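Macrophomate synthase intermolecular Diels-Alderase (Macrophoma commelinae, PDB 1IZC) is a fungal enzyme of the HpcH/HpaI aldolase/citrate lyase family, built on a TIM barrel that holds a magnesium ion and pyruvic acid. Local coordinates at residues Ile202-Phe207 with Val248-Gly252; Tyr24-Arg29 with Thr173-Cys179. The protein carries 1 engineered substitution. One frame throughout, in Å; residues are numbered along the deposited sequence.

Interaction 1: residues Ile202-Phe207 with Val248-Gly252; sequences IHGLMF and VPIFG
L205 and I250 pair as neighbours in a parallel sheet, the segments of strands 205-207 and 250-252 running in the same sense at 40° with axes 4.6 Å apart at their closest. Two backbone bonds join them: L205 N donates to P249 O at 3.0 Å, and F251 N to L205 O at 2.8 Å. Further along, a water accepts from F207 N and donates to F251 O, bridging the strands as they diverge. Side chains sort to two faces. On one, M206 extends with CG anti to its backbone N (chi1 -180°) and bends at chi3, bringing CE to within 3.6 Å of F251 CB; the two side chains cross at about a right angle. The F251 ring lies obliquely beside G204, with CE1 3.7 Å from G204 CA. L205 and I250 lie on the other face. Just before strand 250-252, V248 turns CG1 onto the backbone at G204 CA (3.5 Å) and against L205 CG (3.8 Å). M206 lies near the bound pyruvic acid and also touches Q183 of strand 179-184, while F251 rests on I181 and on L32 of helix 28-37. L205 and I250 face outward onto A243 of helix 230-245.

Interaction 2: residues Tyr24-Arg29 with Thr173-Cys179; sequences YPGNLR and TSNNHVC
V178 O is gripped by R29 through NH2 at 2.8 Å, close to the guanidinium plane, and weakly through NE; Y140 OH is a further partner. The same NH2 also donates to N175 O at 2.8 Å, that oxygen lying 20° out of the guanidinium plane, and a water links N175 O to R29 NH1. Bends at chi2 and chi3 fold the arginine back over the helix end, where N176 O sits 3.5 Å above the centre of one guanidinium face. R29 N adds a bond to H177 O. H177 points ND1 at P25 O, 2.8 Å away, with an N-H...O angle of 176° and the oxygen practically in the ring plane, which fixes the ring's rotation. Over one face of that imidazole lies N27: its CB stands 3.6 Å from the ring centroid and its amide stacks with the planes 18° apart. A water joins N27 ND2 to H177 NE2, while N27 OD1 bonds Q30 N. Apolar contacts complete the joint: P25 CG meets V178 CG2, and C179 SG fits against L28 CG at 3.8 Å. N27 is thus the N-cap of helix 28-37, set directly against the C-terminal end of helix 171-177; R29 binds the carbonyls of N175 and H177 at that end and of V178 just past it: a helix start joined to a helix end where the chain enters strand 179-184 of the TIM barrel.

From the N terminus, the chain passes 24-29 into helix 28-37 and then builds four barrel strands, 43-48 to 120-123, before 173-179 returns to close interaction 2 over a loop of 143 residues. Interaction 1 opens only afterwards and closes over 40 residues, which include helix 230-245, so the two contacts follow in series and neither nest nor cross. Interaction 2 ties the region leading into the barrel to the entry of strand 179-184; interaction 1 joins the next two strands, 205-207 and 250-253. H203 connects them directly: its ring packs on R29 and C179, with CD2 3.3 Å from R29 CD, while ND1 bonds I180 N.

Interaction 1: residues Ile202-Phe207 with Val248-Gly252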
loop_
_atom_site.group_PDB
_atom_site.type_symbol
_atom_site.label_atom_id
_atom_site.label_comp_id
_atom_site.label_asym_id
_atom_site.label_seq_id
_atom_site.Cartn_x
_atom_site.Cartn_y
_atom_site.Cartn_z
ATOM N N ILE A 202 26.675 15.840 -21.249
ATOM C CA ILE A 202 25.986 14.563 -21.430
ATOM C C ILE A 202 26.850 13.325 -21.563
ATOM O O ILE A 202 28.013 13.403 -21.959
ATOM C CB ILE A 202 24.990 14.640 -22.603
ATOM C CG1 ILE A 202 25.717 14.675 -23.954
ATOM C CG2 ILE A 202 24.144 15.896 -22.445
ATOM C CD1 ILE A 202 24.769 14.520 -25.152
ATOM N N HIS A 203 26.262 12.175 -21.231
ATOM C CA HIS A 203 26.973 10.898 -21.249
ATOM C C HIS A 203 26.350 9.837 -22.127
ATOM O O HIS A 203 26.865 8.711 -22.226
ATOM C CB HIS A 203 27.078 10.377 -19.816
ATOM C CG HIS A 203 27.551 11.418 -18.851
ATOM N ND1 HIS A 203 26.701 12.078 -17.988
ATOM C CD2 HIS A 203 28.770 11.988 -18.690
ATOM C CE1 HIS A 203 27.374 13.013 -17.341
ATOM N NE2 HIS A 203 28.631 12.982 -17.751
ATOM N N GLY A 204 25.243 10.186 -22.768
ATOM C CA GLY A 204 24.576 9.237 -23.638
ATOM C C GLY A 204 23.464 9.934 -24.396
ATOM O O GLY A 204 23.096 11.050 -24.053
ATOM N N LEU A 205 22.945 9.284 -25.430
ATOM C CA LEU A 205 21.840 9.837 -26.219
ATOM C C LEU A 205 20.880 8.707 -26.563
ATOM O O LEU A 205 21.311 7.604 -26.904
ATOM C CB LEU A 205 22.342 10.476 -27.516
ATOM C CG LEU A 205 22.837 11.918 -27.389
ATOM C CD1 LEU A 205 23.508 12.341 -28.693
ATOM C CD2 LEU A 205 21.664 12.840 -27.048
ATOM N N MET A 206 19.587 8.992 -26.486
ATOM C CA MET A 206 18.568 7.990 -26.791
ATOM C C MET A 206 17.570 8.576 -27.771
ATOM O O MET A 206 17.309 9.769 -27.744
ATOM C CB MET A 206 17.830 7.582 -25.508
ATOM C CG MET A 206 16.738 6.533 -25.706
ATOM S SD MET A 206 15.949 6.170 -24.121
ATOM C CE MET A 206 17.128 4.977 -23.405
ATOM N N PHE A 207 17.005 7.727 -28.627
ATOM C CA PHE A 207 16.010 8.183 -29.595
ATOM C C PHE A 207 14.667 7.590 -29.172
ATOM O O PHE A 207 14.621 6.526 -28.551
ATOM C CB PHE A 207 16.354 7.681 -30.999
ATOM C CG PHE A 207 15.682 8.457 -32.111
ATOM C CD1 PHE A 207 16.240 9.635 -32.590
ATOM C CD2 PHE A 207 14.489 8.009 -32.674
ATOM C CE1 PHE A 207 15.622 10.360 -33.619
ATOM C CE2 PHE A 207 13.870 8.730 -33.703
ATOM C CZ PHE A 207 14.438 9.904 -34.171
ATOM N N VAL A 248 29.616 10.184 -28.023
ATOM C CA VAL A 248 28.506 9.926 -27.102
ATOM C C VAL A 248 27.881 8.569 -27.420
ATOM O O VAL A 248 27.451 8.317 -28.550
ATOM C CB VAL A 248 27.434 11.032 -27.219
ATOM C CG1 VAL A 248 26.286 10.766 -26.251
ATOM C CG2 VAL A 248 28.064 12.375 -26.896
ATOM N N PRO A 249 27.829 7.667 -26.431
ATOM C CA PRO A 249 27.236 6.361 -26.727
ATOM C C PRO A 249 25.729 6.454 -26.846
ATOM O O PRO A 249 25.101 7.280 -26.188
ATOM C CB PRO A 249 27.664 5.513 -25.541
ATOM C CG PRO A 249 27.632 6.502 -24.409
ATOM C CD PRO A 249 28.276 7.739 -25.027
ATOM N N ILE A 250 25.151 5.606 -27.688
ATOM C CA ILE A 250 23.705 5.603 -27.858
ATOM C C ILE A 250 23.068 4.573 -26.927
ATOM O O ILE A 250 23.620 3.489 -26.697
ATOM C CB ILE A 250 23.313 5.288 -29.319
ATOM C CG1 ILE A 250 23.883 6.368 -30.248
ATOM C CG2 ILE A 250 21.786 5.231 -29.456
ATOM C CD1 ILE A 250 23.696 6.066 -31.726
ATOM N N PHE A 251 21.914 4.949 -26.380
ATOM C CA PHE A 251 21.112 4.121 -25.483
ATOM C C PHE A 251 19.865 3.770 -26.281
ATOM O O PHE A 251 19.273 4.644 -26.916
ATOM C CB PHE A 251 20.658 4.924 -24.266
ATOM C CG PHE A 251 21.685 5.058 -23.192
ATOM C CD1 PHE A 251 22.946 5.585 -23.464
ATOM C CD2 PHE A 251 21.372 4.705 -21.884
ATOM C CE1 PHE A 251 23.882 5.758 -22.437
ATOM C CE2 PHE A 251 22.294 4.873 -20.854
ATOM C CZ PHE A 251 23.554 5.403 -21.131
ATOM N N GLY A 252 19.446 2.512 -26.257
ATOM C CA GLY A 252 18.252 2.164 -27.008
ATOM C C GLY A 252 17.709 0.794 -26.658
ATOM O O GLY A 252 18.187 0.157 -25.728
HETATM O O HOH W 1 17.885 5.076 -29.080
#

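Interaction 2: residues Tyr24-Arg29 with Thr173-Cys179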
loop_
_atom_site.group_PDB
_atom_site.type_symbol
_atom_site.label_atom_id
_atom_site.label_comp_id
_atom_site.label_asym_id
_atom_site.label_seq_id
_atom_site.Cartn_x
_atom_site.Cartn_y
_atom_site.Cartn_z
ATOM N N TYR A 24 23.764 3.694 -2.887
ATOM C CA TYR A 24 24.340 4.756 -3.714
ATOM C C TYR A 24 24.535 4.260 -5.139
ATOM O O TYR A 24 24.697 3.061 -5.373
ATOM C CB TYR A 24 25.660 5.257 -3.118
ATOM C CG TYR A 24 25.416 6.257 -2.025
ATOM C CD1 TYR A 24 25.234 5.855 -0.706
ATOM C CD2 TYR A 24 25.261 7.609 -2.327
ATOM C CE1 TYR A 24 24.900 6.778 0.289
ATOM C CE2 TYR A 24 24.925 8.536 -1.344
ATOM C CZ TYR A 24 24.747 8.115 -0.036
ATOM O OH TYR A 24 24.433 9.037 0.951
ATOM N N PRO A 25 24.533 5.180 -6.119
ATOM C CA PRO A 25 24.701 4.748 -7.508
ATOM C C PRO A 25 26.018 4.096 -7.865
ATOM O O PRO A 25 27.081 4.527 -7.416
ATOM C CB PRO A 25 24.495 6.036 -8.303
ATOM C CG PRO A 25 25.125 7.065 -7.406
ATOM C CD PRO A 25 24.570 6.650 -6.018
ATOM N N GLY A 26 25.928 3.047 -8.675
ATOM C CA GLY A 26 27.118 2.380 -9.159
ATOM C C GLY A 26 27.713 3.292 -10.221
ATOM O O GLY A 26 27.068 4.257 -10.654
ATOM N N ASN A 27 28.926 2.990 -10.670
ATOM C CA ASN A 27 29.579 3.867 -11.641
ATOM C C ASN A 27 29.201 3.647 -13.104
ATOM O O ASN A 27 29.965 3.049 -13.877
ATOM C CB ASN A 27 31.098 3.777 -11.486
ATOM C CG ASN A 27 31.803 4.964 -12.114
ATOM O OD1 ASN A 27 31.211 5.682 -12.919
ATOM N ND2 ASN A 27 33.069 5.172 -11.757
ATOM N N LEU A 28 28.032 4.153 -13.491
ATOM C CA LEU A 28 27.573 4.019 -14.868
ATOM C C LEU A 28 28.484 4.831 -15.789
ATOM O O LEU A 28 28.703 4.461 -16.943
ATOM C CB LEU A 28 26.111 4.483 -14.995
ATOM C CG LEU A 28 25.522 4.537 -16.411
ATOM C CD1 LEU A 28 25.556 3.119 -17.034
ATOM C CD2 LEU A 28 24.089 5.081 -16.363
ATOM N N ARG A 29 29.015 5.939 -15.273
ATOM C CA ARG A 29 29.916 6.782 -16.061
ATOM C C ARG A 29 31.076 5.931 -16.606
ATOM O O ARG A 29 31.389 5.961 -17.811
ATOM C CB ARG A 29 30.463 7.917 -15.176
ATOM C CG ARG A 29 31.272 9.011 -15.905
ATOM C CD ARG A 29 30.361 10.122 -16.469
ATOM N NE ARG A 29 29.581 10.770 -15.418
ATOM C CZ ARG A 29 30.028 11.717 -14.587
ATOM N NH1 ARG A 29 31.278 12.181 -14.654
ATOM N NH2 ARG A 29 29.213 12.196 -13.661
ATOM N N THR A 173 30.887 10.565 -5.013
ATOM C CA THR A 173 30.247 9.390 -5.599
ATOM C C THR A 173 29.180 9.846 -6.574
ATOM O O THR A 173 29.141 9.422 -7.738
ATOM C CB THR A 173 29.585 8.541 -4.510
ATOM O OG1 THR A 173 30.594 8.052 -3.628
ATOM C CG2 THR A 173 28.824 7.364 -5.134
ATOM N N SER A 174 28.310 10.726 -6.097
ATOM C CA SER A 174 27.230 11.221 -6.923
ATOM C C SER A 174 27.690 11.996 -8.147
ATOM O O SER A 174 27.221 11.763 -9.262
ATOM C CB SER A 174 26.298 12.087 -6.080
ATOM O OG SER A 174 25.668 11.292 -5.077
ATOM N N ASN A 175 28.621 12.919 -7.961
ATOM C CA ASN A 175 29.042 13.709 -9.106
ATOM C C ASN A 175 29.927 12.968 -10.115
ATOM O O ASN A 175 30.008 13.367 -11.282
ATOM C CB ASN A 175 29.699 15.009 -8.616
ATOM C CG ASN A 175 28.663 16.069 -8.184
ATOM O OD1 ASN A 175 27.455 15.800 -8.106
ATOM N ND2 ASN A 175 29.144 17.278 -7.895
ATOM N N ASN A 176 30.557 11.876 -9.685
ATOM C CA ASN A 176 31.414 11.105 -10.575
ATOM C C ASN A 176 30.735 9.891 -11.210
ATOM O O ASN A 176 31.166 9.422 -12.255
ATOM C CB ASN A 176 32.659 10.602 -9.835
ATOM C CG ASN A 176 33.523 11.725 -9.305
ATOM O OD1 ASN A 176 33.598 12.794 -9.897
ATOM N ND2 ASN A 176 34.194 11.479 -8.192
ATOM N N HIS A 177 29.682 9.381 -10.581
ATOM C CA HIS A 177 29.027 8.173 -11.099
ATOM C C HIS A 177 27.785 8.391 -11.948
ATOM O O HIS A 177 27.509 7.603 -12.859
ATOM C CB HIS A 177 28.611 7.258 -9.940
ATOM C CG HIS A 177 29.750 6.562 -9.259
ATOM N ND1 HIS A 177 29.551 5.576 -8.315
ATOM C CD2 HIS A 177 31.093 6.708 -9.374
ATOM C CE1 HIS A 177 30.721 5.141 -7.881
ATOM N NE2 HIS A 177 31.674 5.810 -8.506
ATOM N N VAL A 178 27.036 9.446 -11.629
ATOM C CA VAL A 178 25.757 9.733 -12.280
ATOM C C VAL A 178 25.835 10.300 -13.693
ATOM O O VAL A 178 26.622 11.212 -13.965
ATOM C CB VAL A 178 24.915 10.670 -11.385
ATOM C CG1 VAL A 178 23.596 11.020 -12.076
ATOM C CG2 VAL A 178 24.640 9.981 -10.038
ATOM N N CYS A 179 24.983 9.765 -14.568
ATOM C CA CYS A 179 24.943 10.154 -15.982
ATOM C C CYS A 179 23.632 10.784 -16.440
ATOM O O CYS A 179 22.555 10.472 -15.908
ATOM C CB CYS A 179 25.205 8.929 -16.859
ATOM S SG CYS A 179 26.770 8.086 -16.531
HETATM O O HOH W 2 34.033 4.581 -9.043
HETATM O O HOH W 3 33.577 8.181 -12.805
HETATM O O HOH W 4 31.860 14.656 -12.973
#